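Local coordinates for tyrosine-protein phosphatase YwqE (Bacillus subtilis, PDB 3QY7) that removes phosphate from phosphotyrosine in the proteins YwqD, YwqF and Ssb, as a manganese-dependent phosphatase with a PHP-like TIM-barrel fold, at residues D3-I8 with I38-H43; G78-I83 with Y104-F109; A135-N140 with A158-T163; L187-A192 with Q235-Q240. All blocks are in the same frame, centred on the assembly; numbering follows the deposited sequence.

Interaction 1. Residues D3-I8 with I38-H43; sequences DIHCHI and IATPHH. With FE (Fe (III) ion), chain C.
The His-x-His motif of PHP-type phosphatases, here His5 and His7, meets Thr40 and His42 of the loop after strand 36-38 at the metal-bearing mouth of the barrel. Both histidines use NE2 to hold one Fe(III) ion, His5 NE2 at 2.1 Å from the iron, and Glu80, Asp194 and a water join them there. Thr40 OG1 touches both rings: it comes to 3.2 Å from His5 CD2 and lies over one face of the His7 ring, toward the rim. With chi1 at 56°, OG1 is placed between its own backbone N and carbonyl carbon, where it accepts the N-H of Cys6 (Cys6 N to Thr40 OG1, 2.9 Å). Thr40 N returns a nearly straight bond to Cys6 O, also 2.9 Å, so one threonine grips both ends of the Cys6 backbone, between the two metal ligands. The methyl CG2 of Thr40 sits 3.4 Å from Ile4 O, a buried carbonyl for which the model has no polar partner. Beside His7 lies the ring of His42, a residue of the adjoining magnesium site; the planes are 25° apart and offset so far that the rings hardly overlap. Second-shell bonds fix the rotation of the ligands: Gln161 OE1 takes up His5 ND1, and Asp13 OD2 takes up His7 ND1. Ile38 N bonds to Asp3 O at 2.8 Å, at the C-terminal ends of parallel strands 2-3 and 36-38, while Ile4 and His5 pack against Ala192 of strand 190-192.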
# COMPACT_ATOMS: atom_id res chain seq x y z
N ASP A 3 6.96 3.65 -4.40
CA ASP A 3 5.70 2.88 -4.44
C ASP A 3 5.70 1.98 -3.21
O ASP A 3 6.58 1.15 -3.06
CB ASP A 3 5.67 2.05 -5.73
CG ASP A 3 4.33 1.38 -5.99
OD1 ASP A 3 3.29 1.94 -5.56
OD2 ASP A 3 4.33 0.30 -6.62
N ILE A 4 4.71 2.17 -2.33
CA ILE A 4 4.74 1.50 -1.02
C ILE A 4 3.96 0.18 -0.93
O ILE A 4 3.90 -0.43 0.13
CB ILE A 4 4.29 2.43 0.15
CG1 ILE A 4 2.80 2.79 0.07
CG2 ILE A 4 5.16 3.67 0.18
CD1 ILE A 4 2.21 3.12 1.46
N HIS A 5 3.32 -0.22 -2.04
CA HIS A 5 2.49 -1.43 -2.07
C HIS A 5 2.59 -2.01 -3.48
O HIS A 5 2.15 -1.38 -4.44
CB HIS A 5 1.04 -1.05 -1.69
CG HIS A 5 0.07 -2.20 -1.65
ND1 HIS A 5 -1.15 -2.08 -1.02
CD2 HIS A 5 0.13 -3.47 -2.11
CE1 HIS A 5 -1.81 -3.22 -1.13
NE2 HIS A 5 -1.06 -4.08 -1.77
N CYS A 6 3.18 -3.19 -3.61
CA CYS A 6 3.48 -3.74 -4.94
C CYS A 6 3.80 -5.22 -4.84
O CYS A 6 4.53 -5.66 -3.95
CB CYS A 6 4.66 -2.99 -5.55
SG CYS A 6 4.86 -3.29 -7.31
N HIS A 7 3.25 -6.01 -5.76
CA HIS A 7 3.43 -7.44 -5.74
C HIS A 7 4.37 -7.84 -6.86
O HIS A 7 4.04 -8.64 -7.75
CB HIS A 7 2.06 -8.12 -5.78
CG HIS A 7 1.19 -7.74 -4.63
ND1 HIS A 7 1.11 -8.50 -3.48
CD2 HIS A 7 0.44 -6.63 -4.41
CE1 HIS A 7 0.30 -7.90 -2.63
NE2 HIS A 7 -0.11 -6.76 -3.15
N ILE A 8 5.57 -7.26 -6.80
CA ILE A 8 6.61 -7.46 -7.81
C ILE A 8 7.49 -8.70 -7.55
O ILE A 8 8.10 -9.22 -8.49
CB ILE A 8 7.48 -6.18 -7.99
CG1 ILE A 8 8.29 -6.25 -9.30
CG2 ILE A 8 8.39 -5.96 -6.78
CD1 ILE A 8 8.92 -4.90 -9.66
N ILE A 38 8.64 -0.62 -2.40
CA ILE A 38 8.61 -1.50 -1.25
C ILE A 38 7.77 -2.72 -1.66
O ILE A 38 6.56 -2.60 -1.88
CB ILE A 38 8.02 -0.85 0.01
CG1 ILE A 38 8.75 0.45 0.32
CG2 ILE A 38 8.09 -1.82 1.18
CD1 ILE A 38 8.13 1.24 1.53
N ALA A 39 8.43 -3.86 -1.83
CA ALA A 39 7.69 -5.08 -2.18
C ALA A 39 6.85 -5.48 -1.00
O ALA A 39 7.33 -5.47 0.15
CB ALA A 39 8.61 -6.19 -2.55
N THR A 40 5.56 -5.78 -1.25
CA THR A 40 4.64 -6.12 -0.17
C THR A 40 3.89 -7.42 -0.50
O THR A 40 2.65 -7.39 -0.66
CB THR A 40 3.62 -5.02 0.09
OG1 THR A 40 2.92 -4.71 -1.12
CG2 THR A 40 4.32 -3.76 0.57
N PRO A 41 4.63 -8.54 -0.62
CA PRO A 41 3.95 -9.82 -0.85
C PRO A 41 2.99 -10.11 0.29
O PRO A 41 3.24 -9.69 1.43
CB PRO A 41 5.09 -10.83 -0.85
CG PRO A 41 6.19 -10.20 -0.05
CD PRO A 41 6.08 -8.72 -0.36
N HIS A 42 1.90 -10.82 0.01
CA HIS A 42 1.01 -11.22 1.07
C HIS A 42 1.80 -12.08 2.05
O HIS A 42 2.60 -12.81 1.66
CB HIS A 42 -0.25 -11.98 0.55
CG HIS A 42 -1.16 -11.15 -0.30
ND1 HIS A 42 -2.17 -10.38 0.21
CD2 HIS A 42 -1.21 -10.99 -1.63
CE1 HIS A 42 -2.77 -9.74 -0.76
NE2 HIS A 42 -2.20 -10.09 -1.90
N HIS A 43 1.56 -11.95 3.34
CA HIS A 43 2.34 -12.73 4.31
C HIS A 43 1.97 -14.22 4.27
O HIS A 43 2.81 -15.07 4.57
CB HIS A 43 2.24 -12.15 5.72
CG HIS A 43 0.95 -12.44 6.41
ND1 HIS A 43 0.87 -13.20 7.55
CD2 HIS A 43 -0.32 -12.07 6.11
CE1 HIS A 43 -0.39 -13.29 7.93
NE2 HIS A 43 -1.14 -12.61 7.07
FE FE C . -1.94 -5.86 -2.54
O HOH W 1 -3.71 -5.35 -2.20

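Interaction 2. Residues G78-I83 with Y104-F109; sequences GQEIRI and YILIEF. With FE (Fe (III) ion), chain B; FE (Fe (III) ion), chain C.
Glu80 and Glu108 reach from adjacent parallel strands to the same Fe(III) ion, Glu80 OE2 and Glu108 OE1 each lying 2.1 Å from it. These two oxygens are 2.9 Å apart, a closeness owed to the shared metal. Glu80 also bridges: its OE1 binds the second iron, so its carboxylate spans the pair beside water 1, which binds both ions. A chi1 of 180° sets its CG anti to the backbone N, and the extended chain beyond takes the carboxylate to the irons; CB rests 4.0 Å from Leu106 CD2. The other oxygen of Glu108, OE2, forms a salt bridge with Arg82, whose NE is 2.8 Å away. OE2 lies in the guanidinium plane, yet NE approaches from above the carboxylate plane, 52° out of it. Water 3 closes the loop, accepting from Arg82 NH2 and donating to Glu108 OE1. Behind the ligands, the backbones are zipped together by Ile81 N to Leu106 O, Glu108 N to Ile81 O and Ile83 N to Glu108 O, each 2.9 Å long. Where the strands diverge, water 2 links Gln79 O with Leu106 N. On the face of Ile81 and Ile107 the contacts are apolar, with Ile81 CD1 touching Ile105 CD1 at 3.7 Å; just past the strand, Ile83 CB lies 3.8 Å from Ile107 CG2. This is the beta-alpha-beta unit of strand 80-82, helix 87-92 and strand 104-108; helix 87-92 packs on Ile105, helix 118-127 on Ile83, Ile107 and Phe109, and strand 131-135 continues the sheet beyond 104-108.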
# COMPACT_ATOMS: atom_id res chain seq x y z
N GLY A 78 8.99 -5.69 2.59
CA GLY A 78 7.75 -5.38 3.29
C GLY A 78 6.80 -6.55 3.11
O GLY A 78 7.18 -7.58 2.58
N GLN A 79 5.56 -6.37 3.56
CA GLN A 79 4.50 -7.38 3.41
C GLN A 79 3.16 -6.68 3.38
O GLN A 79 2.98 -5.61 3.97
CB GLN A 79 4.49 -8.34 4.62
CG GLN A 79 5.45 -9.49 4.54
CD GLN A 79 5.40 -10.36 5.79
OE1 GLN A 79 5.09 -9.89 6.88
NE2 GLN A 79 5.71 -11.64 5.62
N GLU A 80 2.20 -7.29 2.68
CA GLU A 80 0.81 -6.92 2.85
C GLU A 80 0.22 -7.95 3.82
O GLU A 80 0.23 -9.15 3.54
CB GLU A 80 0.05 -6.93 1.51
CG GLU A 80 -1.45 -6.54 1.71
CD GLU A 80 -2.26 -6.51 0.43
OE1 GLU A 80 -1.70 -6.80 -0.62
OE2 GLU A 80 -3.45 -6.18 0.51
N ILE A 81 -0.23 -7.47 4.97
CA ILE A 81 -0.65 -8.36 6.06
C ILE A 81 -2.17 -8.33 6.23
O ILE A 81 -2.73 -7.37 6.74
CB ILE A 81 0.04 -7.97 7.38
CG1 ILE A 81 1.57 -7.93 7.18
CG2 ILE A 81 -0.38 -8.93 8.53
CD1 ILE A 81 2.34 -7.26 8.32
N ARG A 82 -2.84 -9.39 5.79
CA ARG A 82 -4.26 -9.54 6.08
C ARG A 82 -4.42 -9.59 7.59
O ARG A 82 -3.78 -10.41 8.26
CB ARG A 82 -4.79 -10.82 5.45
CG ARG A 82 -6.24 -11.16 5.83
CD ARG A 82 -7.23 -10.21 5.12
NE ARG A 82 -7.16 -10.33 3.67
CZ ARG A 82 -7.77 -11.28 2.96
NH1 ARG A 82 -8.51 -12.21 3.58
NH2 ARG A 82 -7.64 -11.31 1.64
N ILE A 83 -5.27 -8.71 8.11
CA ILE A 83 -5.44 -8.55 9.56
C ILE A 83 -5.75 -9.89 10.22
O ILE A 83 -6.46 -10.71 9.66
CB ILE A 83 -6.52 -7.48 9.88
CG1 ILE A 83 -6.48 -7.04 11.34
CG2 ILE A 83 -7.92 -7.94 9.41
CD1 ILE A 83 -7.30 -5.78 11.63
N TYR A 104 5.78 1.92 9.85
CA TYR A 104 4.55 1.79 9.07
C TYR A 104 4.31 0.34 8.69
O TYR A 104 5.20 -0.33 8.17
CB TYR A 104 4.63 2.67 7.82
CG TYR A 104 4.73 4.13 8.17
CD1 TYR A 104 3.58 4.90 8.34
CD2 TYR A 104 5.97 4.73 8.40
CE1 TYR A 104 3.67 6.24 8.70
CE2 TYR A 104 6.08 6.07 8.75
CZ TYR A 104 4.92 6.82 8.90
OH TYR A 104 5.01 8.14 9.26
N ILE A 105 3.11 -0.16 8.95
CA ILE A 105 2.81 -1.56 8.69
C ILE A 105 1.55 -1.61 7.84
O ILE A 105 0.59 -0.89 8.13
CB ILE A 105 2.66 -2.39 10.02
CG1 ILE A 105 2.30 -3.85 9.74
CG2 ILE A 105 1.74 -1.71 11.03
CD1 ILE A 105 2.27 -4.72 11.00
N LEU A 106 1.60 -2.42 6.78
CA LEU A 106 0.49 -2.48 5.80
C LEU A 106 -0.48 -3.59 6.18
O LEU A 106 -0.15 -4.77 6.08
CB LEU A 106 1.05 -2.69 4.38
CG LEU A 106 0.03 -2.62 3.24
CD1 LEU A 106 -0.61 -1.25 3.14
CD2 LEU A 106 0.69 -3.02 1.93
N ILE A 107 -1.65 -3.17 6.64
CA ILE A 107 -2.68 -4.07 7.14
C ILE A 107 -3.86 -4.02 6.19
O ILE A 107 -4.38 -2.94 5.89
CB ILE A 107 -3.14 -3.63 8.56
CG1 ILE A 107 -1.95 -3.61 9.54
CG2 ILE A 107 -4.28 -4.52 9.09
CD1 ILE A 107 -1.31 -4.95 9.77
N GLU A 108 -4.29 -5.19 5.74
CA GLU A 108 -5.40 -5.32 4.80
C GLU A 108 -6.57 -5.99 5.49
O GLU A 108 -6.41 -7.04 6.10
CB GLU A 108 -4.97 -6.20 3.62
CG GLU A 108 -6.00 -6.31 2.51
CD GLU A 108 -5.85 -7.57 1.68
OE1 GLU A 108 -6.06 -7.52 0.45
OE2 GLU A 108 -5.52 -8.63 2.24
N PHE A 109 -7.74 -5.36 5.39
CA PHE A 109 -9.02 -5.94 5.84
C PHE A 109 -9.51 -6.96 4.81
O PHE A 109 -9.31 -6.78 3.62
CB PHE A 109 -10.09 -4.86 6.02
CG PHE A 109 -9.75 -3.79 7.03
CD1 PHE A 109 -9.02 -4.09 8.18
CD2 PHE A 109 -10.19 -2.48 6.84
CE1 PHE A 109 -8.73 -3.10 9.12
CE2 PHE A 109 -9.91 -1.47 7.77
CZ PHE A 109 -9.17 -1.78 8.93
FE FE B . -4.99 -6.31 -0.91
FE FE C . -1.94 -5.86 -2.54
O HOH W 2 3.90 -4.22 6.25
O HOH W 3 -6.56 -10.02 -0.53
O HOH W 4 -6.55 -6.74 -2.46
O HOH W 1 -3.71 -5.35 -2.20

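Interaction 3. Residues A135-N140 with A158-T163; sequences AHPERN and AASQIT. With FE (Fe (III) ion), chain B.
Glu138 OE1 accepts two bonds from a single residue, Thr163. The hydroxyl OG1 donates to it at 2.7 Å, arriving on the syn side and 18° out of the carboxylate plane, while the backbone N of Thr163, 3.0 Å from Glu138 OE1, approaches from above that plane. Ser166 OG adds a further hydrogen bond to this oxygen from the helix that starts just after Thr163. The carboxylate gets there through a bent chain: chi1 of 82° sets CG between the backbone N and carbonyl carbon, and a second bend follows at chi2. Its other oxygen, OE2, is buried against Ile162, 3.6 Å from CG1, with no polar partner in the model. Glu138 and Thr163 thus join the short 3-10 turn 137-139 to the C-terminal end of strand 159-163, the end of a TIM-barrel strand where the active site lies. That turn follows directly on the metal ligand His136, whose NE2 binds an Fe(III) ion at 2.2 Å together with Glu80 and Glu108. Thr163 OG1 also touches His136 CB at 3.5 Å, and Ala135 CB lies over one face of the imidazole, toward its rim. Pro137 is pressed against the neighbouring strand, its CD 3.3 Å from Gln161 O and its CG 3.5 Å from Ser160 OG. Between the strands themselves, Ala135 pairs in parallel with Gln161, and His136 N makes a weak, bent hydrogen bond to Gln161 O. The side chain of Gln161, whose OE1 holds a metal-ligand histidine, bends at chi2, and its NE2 bonds weakly to Ile162 O.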
# COMPACT_ATOMS: atom_id res chain seq x y z
N ALA A 135 -4.65 -0.90 3.83
CA ALA A 135 -4.53 -1.14 2.38
C ALA A 135 -5.89 -0.92 1.71
O ALA A 135 -6.92 -1.41 2.16
CB ALA A 135 -4.03 -2.53 2.11
N HIS A 136 -5.84 -0.15 0.62
CA HIS A 136 -6.97 0.06 -0.28
C HIS A 136 -8.34 0.08 0.41
O HIS A 136 -9.18 -0.76 0.12
CB HIS A 136 -6.97 -0.95 -1.44
CG HIS A 136 -6.79 -2.37 -1.01
ND1 HIS A 136 -7.75 -3.08 -0.33
CD2 HIS A 136 -5.75 -3.23 -1.18
CE1 HIS A 136 -7.31 -4.31 -0.10
NE2 HIS A 136 -6.10 -4.42 -0.62
N PRO A 137 -8.56 1.06 1.28
CA PRO A 137 -9.85 1.10 1.97
C PRO A 137 -11.01 1.29 1.00
O PRO A 137 -12.14 0.86 1.30
CB PRO A 137 -9.71 2.31 2.91
CG PRO A 137 -8.66 3.18 2.26
CD PRO A 137 -7.68 2.17 1.70
N GLU A 138 -10.75 1.91 -0.16
CA GLU A 138 -11.78 2.12 -1.20
C GLU A 138 -12.33 0.82 -1.78
O GLU A 138 -13.44 0.79 -2.34
CB GLU A 138 -11.26 3.06 -2.31
CG GLU A 138 -10.37 2.41 -3.41
CD GLU A 138 -8.92 2.14 -3.01
OE1 GLU A 138 -8.13 1.83 -3.92
OE2 GLU A 138 -8.55 2.24 -1.82
N ARG A 139 -11.56 -0.26 -1.67
CA ARG A 139 -11.92 -1.57 -2.19
C ARG A 139 -12.63 -2.44 -1.15
O ARG A 139 -12.91 -3.62 -1.41
CB ARG A 139 -10.68 -2.31 -2.70
CG ARG A 139 -10.23 -1.92 -4.10
CD ARG A 139 -10.88 -2.88 -5.10
NE ARG A 139 -10.12 -2.97 -6.34
CZ ARG A 139 -10.39 -3.81 -7.33
NH1 ARG A 139 -11.41 -4.66 -7.24
NH2 ARG A 139 -9.63 -3.80 -8.42
N ASN A 140 -12.89 -1.87 0.03
CA ASN A 140 -13.59 -2.59 1.09
C ASN A 140 -15.10 -2.32 1.04
O ASN A 140 -15.53 -1.17 1.09
CB ASN A 140 -13.03 -2.19 2.46
CG ASN A 140 -13.65 -2.98 3.58
OD1 ASN A 140 -14.71 -2.62 4.09
ND2 ASN A 140 -12.97 -4.04 4.00
N ALA A 158 -4.91 5.89 12.49
CA ALA A 158 -4.56 5.04 11.35
C ALA A 158 -4.30 5.91 10.15
O ALA A 158 -4.84 7.00 10.01
CB ALA A 158 -5.69 4.07 11.05
N ALA A 159 -3.41 5.43 9.29
CA ALA A 159 -3.26 6.01 7.95
C ALA A 159 -3.88 5.07 6.93
O ALA A 159 -4.18 3.91 7.24
CB ALA A 159 -1.76 6.21 7.64
N SER A 160 -4.08 5.55 5.70
CA SER A 160 -4.52 4.63 4.65
C SER A 160 -3.90 4.94 3.28
O SER A 160 -3.43 6.05 3.04
CB SER A 160 -6.06 4.56 4.55
OG SER A 160 -6.60 5.62 3.78
N GLN A 161 -3.93 3.93 2.43
CA GLN A 161 -3.28 3.98 1.12
C GLN A 161 -4.30 3.60 0.05
O GLN A 161 -4.86 2.49 0.06
CB GLN A 161 -2.06 3.04 1.12
CG GLN A 161 -1.56 2.65 -0.28
CD GLN A 161 -2.14 1.34 -0.75
OE1 GLN A 161 -2.17 0.36 -0.01
NE2 GLN A 161 -2.57 1.29 -2.02
N ILE A 162 -4.52 4.53 -0.87
CA ILE A 162 -5.41 4.35 -2.00
C ILE A 162 -4.64 3.75 -3.17
O ILE A 162 -3.42 3.91 -3.28
CB ILE A 162 -6.10 5.67 -2.40
CG1 ILE A 162 -7.38 5.39 -3.20
CG2 ILE A 162 -5.15 6.65 -3.11
CD1 ILE A 162 -8.53 6.17 -2.66
N THR A 163 -5.35 3.04 -4.04
CA THR A 163 -4.72 2.41 -5.21
C THR A 163 -4.72 3.37 -6.39
O THR A 163 -5.74 3.98 -6.68
CB THR A 163 -5.50 1.14 -5.66
OG1 THR A 163 -5.88 0.36 -4.50
CG2 THR A 163 -4.67 0.29 -6.58
FE FE B . -4.99 -6.31 -0.91
O HOH W 4 -6.55 -6.74 -2.46
O HOH W 1 -3.71 -5.35 -2.20

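Interaction 4. Residues L187-A192 with Q235-Q240; sequences LIHFVA and QTIFRQ
The extended tail 235-240 passes the start of strand 190-192 without any direct hydrogen bond to 187-192, and the nearest CA atoms, those of His189 and Arg239, stay 6.9 Å apart. Side chains bridge the gap. Ile237 points at the strand and divides its two branches: CG2 lies 3.6 Å from Phe190 CZ, at the tip of the ring, while CD1 reaches His189 CB at 3.8 Å. The chi1 of 53° puts CG1 between the backbone N and carbonyl carbon, which leaves CG2 anti to the carbonyl carbon. Further along, the aliphatic part of Arg239 leans on the imidazole, with CG 3.8 Å from His189 CD2. The chain bends at chi3, and His189 NE2 lies over one face of the guanidinium, toward the rim, the two planes 36° apart. Neither group spends its polar atoms on the other: His189 ND1 accepts from Ser160 N in strand 159-163, and Arg239 NH2 lies against Ala158 O just before it, at a doubtfully short distance. Water 5, at the edge of the His189 ring and in its plane, lies 2.9 Å from NE2 and donates to Gln240 O. Tyr104 OH holds Gln235 O and Ile237 N, and Asn227 OD1 holds Phe238 N. Because ND1 accepts the N-H of Ser160, it probably carries no proton, consistent with a neutral ring beside the arginine; between 187-192 and 235-240 the contact is chiefly apolar.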
# COMPACT_ATOMS: atom_id res chain seq x y z
N LEU A 187 -8.74 11.38 4.27
CA LEU A 187 -8.66 10.05 4.87
C LEU A 187 -7.59 9.16 4.24
O LEU A 187 -7.36 8.05 4.71
CB LEU A 187 -10.02 9.35 4.80
CG LEU A 187 -11.17 10.03 5.54
CD1 LEU A 187 -12.36 9.10 5.46
CD2 LEU A 187 -10.82 10.33 7.01
N ILE A 188 -6.97 9.67 3.18
CA ILE A 188 -5.95 8.96 2.42
C ILE A 188 -4.61 9.68 2.61
O ILE A 188 -4.55 10.90 2.55
CB ILE A 188 -6.30 8.98 0.91
CG1 ILE A 188 -7.67 8.32 0.65
CG2 ILE A 188 -5.19 8.36 0.04
CD1 ILE A 188 -7.86 6.86 1.12
N HIS A 189 -3.55 8.89 2.81
CA HIS A 189 -2.22 9.45 3.08
C HIS A 189 -1.16 9.06 2.07
O HIS A 189 -0.12 9.70 2.02
CB HIS A 189 -1.81 9.11 4.51
CG HIS A 189 -2.86 9.49 5.50
ND1 HIS A 189 -3.87 8.63 5.86
CD2 HIS A 189 -3.13 10.67 6.11
CE1 HIS A 189 -4.69 9.25 6.69
NE2 HIS A 189 -4.27 10.49 6.86
N PHE A 190 -1.43 8.03 1.27
CA PHE A 190 -0.50 7.50 0.26
C PHE A 190 -1.28 7.08 -0.98
O PHE A 190 -2.46 6.69 -0.89
CB PHE A 190 0.22 6.23 0.75
CG PHE A 190 0.88 6.36 2.09
CD1 PHE A 190 2.16 6.91 2.21
CD2 PHE A 190 0.24 5.87 3.23
CE1 PHE A 190 2.78 7.00 3.45
CE2 PHE A 190 0.87 5.95 4.49
CZ PHE A 190 2.13 6.50 4.60
N VAL A 191 -0.63 7.13 -2.14
CA VAL A 191 -1.15 6.51 -3.35
C VAL A 191 -0.11 5.48 -3.78
O VAL A 191 1.10 5.77 -3.78
CB VAL A 191 -1.37 7.54 -4.48
CG1 VAL A 191 -2.11 6.89 -5.64
CG2 VAL A 191 -2.11 8.78 -3.97
N ALA A 192 -0.55 4.27 -4.10
CA ALA A 192 0.37 3.22 -4.48
C ALA A 192 -0.24 2.29 -5.51
O ALA A 192 -1.47 2.22 -5.64
CB ALA A 192 0.85 2.42 -3.23
N GLN A 235 10.09 8.74 8.99
CA GLN A 235 9.60 10.01 9.52
C GLN A 235 8.09 9.98 9.68
O GLN A 235 7.42 9.08 9.20
CB GLN A 235 9.98 11.17 8.58
CG GLN A 235 11.47 11.45 8.50
CD GLN A 235 12.07 11.69 9.86
OE1 GLN A 235 12.75 10.83 10.40
NE2 GLN A 235 11.81 12.87 10.42
N THR A 236 7.56 10.99 10.36
CA THR A 236 6.13 11.09 10.56
C THR A 236 5.48 11.69 9.32
O THR A 236 5.91 12.74 8.85
CB THR A 236 5.84 11.94 11.81
OG1 THR A 236 6.46 11.33 12.95
CG2 THR A 236 4.32 12.07 12.05
N ILE A 237 4.47 11.01 8.76
CA ILE A 237 3.74 11.50 7.59
C ILE A 237 2.92 12.75 7.90
O ILE A 237 2.59 13.03 9.07
CB ILE A 237 2.81 10.41 6.99
CG1 ILE A 237 1.87 9.83 8.05
CG2 ILE A 237 3.63 9.29 6.36
CD1 ILE A 237 0.57 9.25 7.48
N PHE A 238 2.57 13.49 6.84
CA PHE A 238 1.76 14.69 6.97
C PHE A 238 0.30 14.35 6.79
O PHE A 238 -0.09 13.62 5.86
CB PHE A 238 2.18 15.76 5.97
CG PHE A 238 3.62 16.17 6.07
CD1 PHE A 238 4.33 16.53 4.92
CD2 PHE A 238 4.28 16.21 7.31
CE1 PHE A 238 5.67 16.92 5.01
CE2 PHE A 238 5.61 16.58 7.40
CZ PHE A 238 6.31 16.94 6.23
N ARG A 239 -0.51 14.89 7.69
CA ARG A 239 -1.94 14.63 7.68
C ARG A 239 -2.70 15.94 7.68
O ARG A 239 -2.24 16.95 8.23
CB ARG A 239 -2.34 13.80 8.92
CG ARG A 239 -1.58 12.49 9.05
CD ARG A 239 -1.63 11.91 10.46
NE ARG A 239 -2.80 11.06 10.62
CZ ARG A 239 -2.78 9.73 10.68
NH1 ARG A 239 -1.66 9.02 10.63
NH2 ARG A 239 -3.93 9.11 10.80
N GLN A 240 -3.87 15.91 7.06
CA GLN A 240 -4.83 17.00 7.16
C GLN A 240 -5.98 16.51 8.06
O GLN A 240 -6.16 15.29 8.24
CB GLN A 240 -5.31 17.44 5.77
CG GLN A 240 -4.21 18.02 4.85
CD GLN A 240 -3.61 19.33 5.34
OE1 GLN A 240 -2.40 19.55 5.22
NE2 GLN A 240 -4.45 20.21 5.89
O HOH W 5 -5.73 12.47 8.34

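Interactions 1, 2 and 3 are buried around the metal centre. Interaction 4 lies farther out, where a tail packs on the barrel: the touching residues on the strand side are buried, while most of the tail is at least partly exposed. Water 1 belongs to the first three; the iron of chain C joins interaction 1 to interaction 2, and that of chain B joins 2 to 3. Backbone bonds tie them further: Pro41 O to Glu80 N, Ile107 O to Ala135 N. Interactions 2, 3 and 4 share the five-stranded parallel sheet, whereas 1 continues the three-stranded one. The chemistry shifts accordingly, from ligands and buried polar bonds near the metals to van der Waals contact and one water at the tail.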